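Local coordinates for reticulocyte binding protein (Streptococcus agalactiae COH1, PDB 3FAX) that probably hydrolyses alpha-linked glucans as a pullulanase-type enzyme of the alpha-amylase family, at residues S330-Y335 with D665-I670; N575-D580 with R625-L630. All blocks are in the same frame, centred on the assembly; numbering follows the deposited sequence.

Interaction 1: S330-Y335 with D665-I670; sequences SRSTAY and DSSDAI. With CA (calcium ion), chain D.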
ATOM      1  N   SER A 330       4.957 -23.251  -9.492  1.00 39.52           N
ATOM      2  CA  SER A 330       5.417 -24.317  -8.596  1.00 39.38           C
ATOM      3  C   SER A 330       5.747 -23.784  -7.206  1.00 38.52           C
ATOM      4  O   SER A 330       6.295 -22.691  -7.068  1.00 39.49           O
ATOM      5  CB  SER A 330       6.656 -24.996  -9.174  1.00 39.05           C
ATOM      6  OG  SER A 330       7.759 -24.104  -9.159  1.00 39.29           O
ATOM      7  N   ARG A 331       5.420 -24.574  -6.188  1.00 37.40           N
ATOM      8  CA  ARG A 331       5.694 -24.222  -4.799  1.00 35.79           C
ATOM      9  C   ARG A 331       7.190 -24.292  -4.483  1.00 35.11           C
ATOM     10  O   ARG A 331       7.864 -25.273  -4.808  1.00 34.29           O
ATOM     11  CB  ARG A 331       4.930 -25.167  -3.865  1.00 36.64           C
ATOM     12  CG  ARG A 331       5.034 -24.835  -2.378  1.00 36.87           C
ATOM     13  CD  ARG A 331       4.346 -25.893  -1.525  1.00 36.60           C
ATOM     14  NE  ARG A 331       2.893 -25.909  -1.728  1.00 36.94           N
ATOM     15  CZ  ARG A 331       2.192 -26.867  -2.341  1.00 37.10           C
ATOM     16  NH1 ARG A 331       2.778 -27.959  -2.834  1.00 37.49           N
ATOM     17  NH2 ARG A 331       0.873 -26.740  -2.447  1.00 36.57           N
ATOM     18  N   SER A 332       7.700 -23.238  -3.853  1.00 34.95           N
ATOM     19  CA  SER A 332       9.049 -23.237  -3.300  1.00 33.75           C
ATOM     20  C   SER A 332       8.960 -23.817  -1.898  1.00 33.74           C
ATOM     21  O   SER A 332       8.339 -23.226  -1.019  1.00 32.45           O
ATOM     22  CB  SER A 332       9.635 -21.816  -3.270  1.00 33.23           C
ATOM     23  OG  SER A 332       8.703 -20.861  -2.766  1.00 31.22           O
ATOM     24  N   THR A 333       9.567 -24.985  -1.700  1.00 35.43           N
ATOM     25  CA  THR A 333       9.451 -25.723  -0.441  1.00 36.20           C
ATOM     26  C   THR A 333      10.657 -25.516   0.488  1.00 37.05           C
ATOM     27  O   THR A 333      10.540 -25.692   1.704  1.00 38.01           O
ATOM     28  CB  THR A 333       9.243 -27.227  -0.703  1.00 36.04           C
ATOM     29  OG1 THR A 333      10.309 -27.725  -1.517  1.00 37.15           O
ATOM     30  CG2 THR A 333       7.917 -27.470  -1.416  1.00 35.31           C
ATOM     31  N   ALA A 334      11.806 -25.151  -0.079  1.00 37.64           N
ATOM     32  CA  ALA A 334      12.989 -24.816   0.716  1.00 37.79           C
ATOM     33  C   ALA A 334      12.758 -23.501   1.456  1.00 38.73           C
ATOM     34  O   ALA A 334      12.128 -22.594   0.918  1.00 40.45           O
ATOM     35  CB  ALA A 334      14.217 -24.708  -0.176  1.00 36.82           C
ATOM     36  N   TYR A 335      13.260 -23.412   2.685  1.00 39.58           N
ATOM     37  CA  TYR A 335      13.155 -22.200   3.500  1.00 39.80           C
ATOM     38  C   TYR A 335      14.295 -21.225   3.181  1.00 40.03           C
ATOM     39  O   TYR A 335      15.437 -21.437   3.588  1.00 39.58           O
ATOM     40  CB  TYR A 335      13.176 -22.551   4.994  1.00 40.45           C
ATOM     41  CG  TYR A 335      11.922 -23.239   5.498  1.00 41.49           C
ATOM     42  CD1 TYR A 335      10.991 -22.549   6.273  1.00 42.26           C
ATOM     43  CD2 TYR A 335      11.667 -24.578   5.207  1.00 41.70           C
ATOM     44  CE1 TYR A 335       9.835 -23.173   6.747  1.00 42.49           C
ATOM     45  CE2 TYR A 335      10.515 -25.213   5.675  1.00 42.26           C
ATOM     46  CZ  TYR A 335       9.602 -24.502   6.445  1.00 42.63           C
ATOM     47  OH  TYR A 335       8.459 -25.108   6.919  1.00 42.33           O
ATOM     48  N   ASP A 665      11.056 -11.534  -0.767  1.00 39.75           N
ATOM     49  CA  ASP A 665      11.774 -12.443  -1.673  1.00 38.70           C
ATOM     50  C   ASP A 665      11.962 -13.852  -1.076  1.00 39.12           C
ATOM     51  O   ASP A 665      12.873 -14.587  -1.468  1.00 39.30           O
ATOM     52  CB  ASP A 665      13.149 -11.842  -2.005  1.00 37.84           C
ATOM     53  CG  ASP A 665      13.709 -12.329  -3.333  1.00 36.91           C
ATOM     54  OD1 ASP A 665      12.975 -12.995  -4.102  1.00 36.03           O
ATOM     55  OD2 ASP A 665      14.890 -12.029  -3.611  1.00 36.11           O
ATOM     56  N   SER A 666      11.097 -14.218  -0.133  1.00 39.15           N
ATOM     57  CA  SER A 666      11.216 -15.477   0.599  1.00 38.61           C
ATOM     58  C   SER A 666      10.292 -16.525   0.004  1.00 38.45           C
ATOM     59  O   SER A 666       9.350 -16.191  -0.715  1.00 39.62           O
ATOM     60  CB  SER A 666      10.880 -15.265   2.077  1.00 38.03           C
ATOM     61  OG  SER A 666      11.735 -14.297   2.662  1.00 37.11           O
ATOM     62  N   SER A 667      10.561 -17.789   0.315  1.00 37.76           N
ATOM     63  CA  SER A 667       9.839 -18.905  -0.298  1.00 38.08           C
ATOM     64  C   SER A 667       8.419 -19.045   0.240  1.00 38.52           C
ATOM     65  O   SER A 667       8.046 -18.398   1.224  1.00 37.37           O
ATOM     66  CB  SER A 667      10.586 -20.214  -0.061  1.00 38.64           C
ATOM     67  OG  SER A 667      10.386 -20.668   1.263  1.00 39.36           O
ATOM     68  N   ASP A 668       7.639 -19.906  -0.416  1.00 39.55           N
ATOM     69  CA  ASP A 668       6.273 -20.222   0.027  1.00 40.07           C
ATOM     70  C   ASP A 668       6.307 -20.956   1.362  1.00 39.39           C
ATOM     71  O   ASP A 668       5.363 -20.865   2.140  1.00 38.80           O
ATOM     72  CB  ASP A 668       5.526 -21.084  -0.998  1.00 40.98           C
ATOM     73  CG  ASP A 668       5.484 -20.459  -2.379  1.00 42.36           C
ATOM     74  OD1 ASP A 668       5.273 -19.229  -2.494  1.00 43.48           O
ATOM     75  OD2 ASP A 668       5.659 -21.213  -3.360  1.00 43.48           O
ATOM     76  N   ALA A 669       7.392 -21.689   1.611  1.00 38.89           N
ATOM     77  CA  ALA A 669       7.623 -22.322   2.908  1.00 37.40           C
ATOM     78  C   ALA A 669       7.682 -21.277   4.023  1.00 36.77           C
ATOM     79  O   ALA A 669       7.174 -21.511   5.115  1.00 36.62           O
ATOM     80  CB  ALA A 669       8.907 -23.144   2.878  1.00 36.42           C
ATOM     81  N   ILE A 670       8.293 -20.126   3.746  1.00 36.89           N
ATOM     82  CA  ILE A 670       8.342 -19.023   4.721  1.00 37.66           C
ATOM     83  C   ILE A 670       7.035 -18.218   4.773  1.00 35.58           C
ATOM     84  O   ILE A 670       6.634 -17.751   5.836  1.00 33.65           O
ATOM     85  CB  ILE A 670       9.475 -18.018   4.409  1.00 38.44           C
ATOM     86  CG1 ILE A 670      10.837 -18.704   4.389  1.00 38.84           C
ATOM     87  CG2 ILE A 670       9.484 -16.891   5.449  1.00 38.77           C
ATOM     88  CD1 ILE A 670      11.354 -19.063   5.765  1.00 40.06           C
TER
HETATM   89 CA    CA D1224      11.232 -12.518  -5.877  1.00 43.13          CA
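The N-terminus of helix 668-671 docks onto loop 330-335 through Ser-332 and the N-cap residue Ser-667. Ser-332 and Asp-668 exchange bonds. Ser-332 OG accepts from Asp-668 N at 2.8 Å, an almost straight bond at 170°. In return Ser-332 N donates to Asp-668 OD2 at 2.9 Å. It reaches that oxygen on the anti side, 34° out of the carboxylate plane. Ser-332 OG also makes a weak bond to the same OD2. Its chi1 of 45° sets OG between the backbone N and the carbonyl carbon, and this brings it to the helix end. One residue on, Ala-669 N donates to Ser-332 O at 3.2 Å.

Ser-667 OG has two roles. It caps the first turn of the helix by accepting from Ile-670 N at 3.3 Å, and it holds the loop by donating to Ala-334 O at 2.6 Å.

The loop follows strand 312-315, the second strand of the closed parallel barrel expected of the alpha-amylase family. Just beyond it comes the Tyr-Asn-Trp-Gly-Tyr-Asp-Pro signature of type I pullulanases, which starts at Tyr-342. The calcium ion ties this region to the other segment. Asp-665 OD1 binds it at 2.5 Å, and the carbonyl oxygens of Asn-340 and Tyr-342 also bind it.

Tyr-335 lays its ring against Ala-669 and Ile-670 of the first turn. Ala-669 CB sits 3.7 Å from the centre of its ring, directly over one face, in a CH-pi contact. Ile-670 CD1 comes to the ring edge, 3.5 Å from Tyr-335 CD1. Arg-331 adds the aliphatic start of its chain, whose CG packs beside Asp-668 OD2. Its guanidinium group turns elsewhere, and NE donates to Ser-280 O.

Interaction 2: N575-D580 with R625-L630; sequences NLTLHD and RTKRLL. With GLC (alpha-D-glucopyranose), chain B.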
ATOM      1  N   ASN A 575       8.143  -6.394   8.249  1.00 30.45           N
ATOM      2  CA  ASN A 575       8.755  -6.644   9.555  1.00 29.62           C
ATOM      3  C   ASN A 575       8.411  -8.034  10.125  1.00 29.26           C
ATOM      4  O   ASN A 575       7.829  -8.859   9.426  1.00 27.64           O
ATOM      5  CB  ASN A 575       8.383  -5.509  10.518  1.00 29.77           C
ATOM      6  CG  ASN A 575       8.701  -4.139   9.941  1.00 28.56           C
ATOM      7  OD1 ASN A 575       9.865  -3.836   9.658  1.00 29.87           O
ATOM      8  ND2 ASN A 575       7.676  -3.309   9.758  1.00 25.69           N
ATOM      9  N   LEU A 576       8.793  -8.305  11.375  1.00 29.87           N
ATOM     10  CA  LEU A 576       8.465  -9.591  12.014  1.00 28.86           C
ATOM     11  C   LEU A 576       6.955  -9.716  12.264  1.00 27.48           C
ATOM     12  O   LEU A 576       6.281  -8.723  12.520  1.00 27.67           O
ATOM     13  CB  LEU A 576       9.226  -9.763  13.336  1.00 28.84           C
ATOM     14  CG  LEU A 576      10.754  -9.930  13.262  1.00 28.30           C
ATOM     15  CD1 LEU A 576      11.408  -9.668  14.617  1.00 25.99           C
ATOM     16  CD2 LEU A 576      11.121 -11.307  12.745  1.00 26.56           C
ATOM     17  N   THR A 577       6.433 -10.937  12.183  1.00 27.25           N
ATOM     18  CA  THR A 577       5.032 -11.189  12.518  1.00 27.49           C
ATOM     19  C   THR A 577       4.855 -10.956  14.011  1.00 28.86           C
ATOM     20  O   THR A 577       5.837 -10.919  14.760  1.00 29.27           O
ATOM     21  CB  THR A 577       4.587 -12.634  12.195  1.00 26.62           C
ATOM     22  OG1 THR A 577       5.274 -13.562  13.050  1.00 26.05           O
ATOM     23  CG2 THR A 577       4.854 -12.980  10.737  1.00 26.70           C
ATOM     24  N   LEU A 578       3.606 -10.804  14.442  1.00 29.53           N
ATOM     25  CA  LEU A 578       3.322 -10.536  15.847  1.00 30.50           C
ATOM     26  C   LEU A 578       3.969 -11.586  16.744  1.00 31.71           C
ATOM     27  O   LEU A 578       4.678 -11.248  17.701  1.00 31.87           O
ATOM     28  CB  LEU A 578       1.814 -10.488  16.104  1.00 28.87           C
ATOM     29  CG  LEU A 578       1.425 -10.036  17.511  1.00 27.01           C
ATOM     30  CD1 LEU A 578       2.208  -8.787  17.888  1.00 26.30           C
ATOM     31  CD2 LEU A 578      -0.079  -9.793  17.614  1.00 26.70           C
ATOM     32  N   HIS A 579       3.717 -12.852  16.424  1.00 32.81           N
ATOM     33  CA  HIS A 579       4.315 -13.975  17.146  1.00 33.50           C
ATOM     34  C   HIS A 579       5.848 -13.860  17.218  1.00 33.92           C
ATOM     35  O   HIS A 579       6.440 -13.946  18.294  1.00 35.10           O
ATOM     36  CB  HIS A 579       3.915 -15.292  16.481  1.00 33.51           C
ATOM     37  CG  HIS A 579       4.677 -16.476  16.983  1.00 34.56           C
ATOM     38  ND1 HIS A 579       5.897 -16.849  16.462  1.00 34.80           N
ATOM     39  CD2 HIS A 579       4.393 -17.370  17.960  1.00 33.93           C
ATOM     40  CE1 HIS A 579       6.334 -17.920  17.099  1.00 34.55           C
ATOM     41  NE2 HIS A 579       5.440 -18.257  18.011  1.00 34.21           N
ATOM     42  N   ASP A 580       6.486 -13.660  16.074  1.00 33.69           N
ATOM     43  CA  ASP A 580       7.946 -13.623  16.027  1.00 34.03           C
ATOM     44  C   ASP A 580       8.532 -12.449  16.824  1.00 32.62           C
ATOM     45  O   ASP A 580       9.524 -12.626  17.528  1.00 33.20           O
ATOM     46  CB  ASP A 580       8.444 -13.625  14.572  1.00 34.23           C
ATOM     47  CG  ASP A 580       8.200 -14.960  13.875  1.00 35.51           C
ATOM     48  OD1 ASP A 580       7.437 -15.780  14.424  1.00 36.44           O
ATOM     49  OD2 ASP A 580       8.767 -15.199  12.786  1.00 35.61           O
ATOM     50  N   ARG A 625       0.957 -16.617  13.306  1.00 31.50           N
ATOM     51  CA  ARG A 625       1.799 -16.883  12.153  1.00 31.41           C
ATOM     52  C   ARG A 625       3.260 -16.526  12.397  1.00 31.68           C
ATOM     53  O   ARG A 625       3.565 -15.521  13.039  1.00 31.24           O
ATOM     54  CB  ARG A 625       1.265 -16.076  10.976  1.00 32.74           C
ATOM     55  CG  ARG A 625       2.048 -16.174   9.689  1.00 33.53           C
ATOM     56  CD  ARG A 625       1.388 -15.311   8.642  1.00 34.25           C
ATOM     57  NE  ARG A 625       2.111 -15.339   7.378  1.00 35.72           N
ATOM     58  CZ  ARG A 625       1.746 -14.681   6.280  1.00 34.37           C
ATOM     59  NH1 ARG A 625       0.651 -13.916   6.275  1.00 32.71           N
ATOM     60  NH2 ARG A 625       2.485 -14.796   5.177  1.00 33.24           N
ATOM     61  N   THR A 626       4.153 -17.349  11.851  1.00 32.72           N
ATOM     62  CA  THR A 626       5.597 -17.181  12.027  1.00 33.66           C
ATOM     63  C   THR A 626       6.339 -17.264  10.694  1.00 34.62           C
ATOM     64  O   THR A 626       5.897 -17.945   9.766  1.00 32.92           O
ATOM     65  CB  THR A 626       6.180 -18.247  13.001  1.00 33.39           C
ATOM     66  OG1 THR A 626       7.584 -18.025  13.180  1.00 33.99           O
ATOM     67  CG2 THR A 626       5.961 -19.654  12.474  1.00 32.59           C
ATOM     68  N   LYS A 627       7.470 -16.559  10.619  1.00 36.64           N
ATOM     69  CA  LYS A 627       8.347 -16.585   9.447  1.00 36.96           C
ATOM     70  C   LYS A 627       9.686 -17.229   9.818  1.00 37.14           C
ATOM     71  O   LYS A 627      10.769 -16.719   9.512  1.00 36.40           O
ATOM     72  CB  LYS A 627       8.504 -15.170   8.870  1.00 37.04           C
ATOM     73  CG  LYS A 627       7.264 -14.716   8.095  1.00 36.67           C
ATOM     74  CD  LYS A 627       7.207 -13.209   7.883  1.00 37.19           C
ATOM     75  CE  LYS A 627       5.926 -12.800   7.160  1.00 37.34           C
ATOM     76  NZ  LYS A 627       5.978 -11.408   6.636  1.00 36.79           N
ATOM     77  N   ARG A 628       9.567 -18.378  10.478  1.00 37.57           N
ATOM     78  CA  ARG A 628      10.688 -19.196  10.937  1.00 38.68           C
ATOM     79  C   ARG A 628      11.592 -19.680   9.798  1.00 37.32           C
ATOM     80  O   ARG A 628      11.108 -20.254   8.827  1.00 35.93           O
ATOM     81  CB  ARG A 628      10.123 -20.421  11.667  1.00 40.91           C
ATOM     82  CG  ARG A 628       9.330 -21.390  10.741  0.50 41.97           C
ATOM     83  CD  ARG A 628       8.269 -22.222  11.467  0.50 42.86           C
ATOM     84  NE  ARG A 628       8.666 -22.641  12.809  0.50 43.23           N
ATOM     85  CZ  ARG A 628       7.853 -23.264  13.655  0.50 43.56           C
ATOM     86  NH1 ARG A 628       6.610 -23.550  13.289  0.50 43.97           N
ATOM     87  NH2 ARG A 628       8.281 -23.604  14.861  0.50 43.39           N
ATOM     88  N   LEU A 629      12.900 -19.460   9.930  1.00 36.76           N
ATOM     89  CA  LEU A 629      13.871 -19.925   8.937  1.00 36.34           C
ATOM     90  C   LEU A 629      14.302 -21.376   9.230  1.00 38.32           C
ATOM     91  O   LEU A 629      15.395 -21.632   9.746  1.00 37.95           O
ATOM     92  CB  LEU A 629      15.084 -18.978   8.881  1.00 35.35           C
ATOM     93  CG  LEU A 629      16.054 -19.135   7.696  1.00 35.20           C
ATOM     94  CD1 LEU A 629      15.360 -18.835   6.370  1.00 34.64           C
ATOM     95  CD2 LEU A 629      17.280 -18.241   7.859  1.00 34.46           C
ATOM     96  N   LEU A 630      13.432 -22.322   8.881  1.00 39.81           N
ATOM     97  CA  LEU A 630      13.691 -23.748   9.093  1.00 41.69           C
ATOM     98  C   LEU A 630      14.623 -24.326   8.019  1.00 43.35           C
ATOM     99  O   LEU A 630      14.285 -25.300   7.338  1.00 42.83           O
ATOM    100  CB  LEU A 630      12.367 -24.525   9.125  1.00 42.71           C
ATOM    101  CG  LEU A 630      11.592 -24.601  10.444  1.00 43.35           C
ATOM    102  CD1 LEU A 630      11.865 -23.409  11.354  1.00 43.42           C
ATOM    103  CD2 LEU A 630      10.101 -24.754  10.155  1.00 43.43           C
TER
HETATM  104  C1  GLC B   3       8.660   1.667   6.960  1.00 58.35           C
HETATM  105  C2  GLC B   3       8.260   0.199   7.126  1.00 59.03           C
HETATM  106  C3  GLC B   3       9.442  -0.766   7.003  1.00 59.67           C
HETATM  107  C4  GLC B   3      10.377  -0.396   5.861  1.00 60.80           C
HETATM  108  C5  GLC B   3      10.720   1.093   5.931  1.00 61.62           C
HETATM  109  C6  GLC B   3      11.656   1.540   4.810  1.00 62.50           C
HETATM  110  O2  GLC B   3       7.647   0.013   8.384  1.00 58.35           O
HETATM  111  O3  GLC B   3       8.966  -2.066   6.753  1.00 59.33           O
HETATM  112  O4  GLC B   3      11.524  -1.220   5.940  1.00 61.39           O
HETATM  113  O5  GLC B   3       9.512   1.832   5.843  1.00 60.36           O
HETATM  114  O6  GLC B   3      10.989   1.452   3.566  1.00 63.49           O
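Asp-580 receives Thr-626 and Lys-627 on its carboxylate. Thr-626 OG1 donates to Asp-580 OD1 at 2.6 Å and uses the syn lone pair. Lys-627 N donates to Asp-580 OD2 at 2.9 Å. It comes from the syn side, tilted 32° out of the carboxylate plane. The two side chains Asp-580 and Thr-626 cross at about a right angle.

Thr-577 makes the third bond between the segments. Its OG1 donates to Arg-625 O at 2.6 Å, from a position tilted off the carbonyl plane. A chi1 of 67° puts this hydroxyl between the backbone N and the carbonyl carbon, and leaves the methyl anti to the carbonyl carbon. The methyl thus meets the other segment as well, with Thr-577 CG2 3.7 Å from Lys-627 CD. The chain of Lys-627 is extended past it, and its NZ ends at Ser-663 OG.

His-579 positions the carboxylate. His-579 ND1 donates to Asp-580 OD1 at 2.8 Å, nearly along the C-O axis, with the oxygen in the ring plane. OD1 therefore accepts two bonds and OD2 a third, which fixes the rotation of a buried group. Such a set of donors would be expected to favour the charged carboxylate. The imidazole also lies alongside Thr-626, and both side chains point the same way.

Further out, Arg-625 forms a salt bridge with Asp-277 and a bond to Ser-619 O. Phe-659 of strand 658-660 touches both Asp-580 and Thr-626. At the far end of the first segment, Asn-575 ND2 comes to 3.5 Å from O3 of the bound glucose.

Thr-577 is the N-cap of helix 578-586: its OG1 accepts from Asp-580 N at 3.3 Å. A capped helix after the seventh strand of an eight-stranded parallel barrel, bordering the glucan site, fits the alpha-amylase fold.

In the fold
The centres of the two contacts lie 14 Å apart. Along the chain the order is 330-335, 575-580, 625-630, 665-670, so interaction 1 encloses interaction 2. Segments 330-335, 575-580 and 625-630 belong to the connections at the C-terminal ends of the second, seventh and eighth barrel strands. This is the side where the alpha-amylase fold carries its active site. The contacts also meet directly. Arg-628 O lies 3.4 Å from Tyr-335 CD1 and 3.3 Å from Ile-670 CD1, and Lys-627 packs on helix 668-671. Loop 625-630 thus joins the two. Together they reach from a calcium site to the edge of the sugar site.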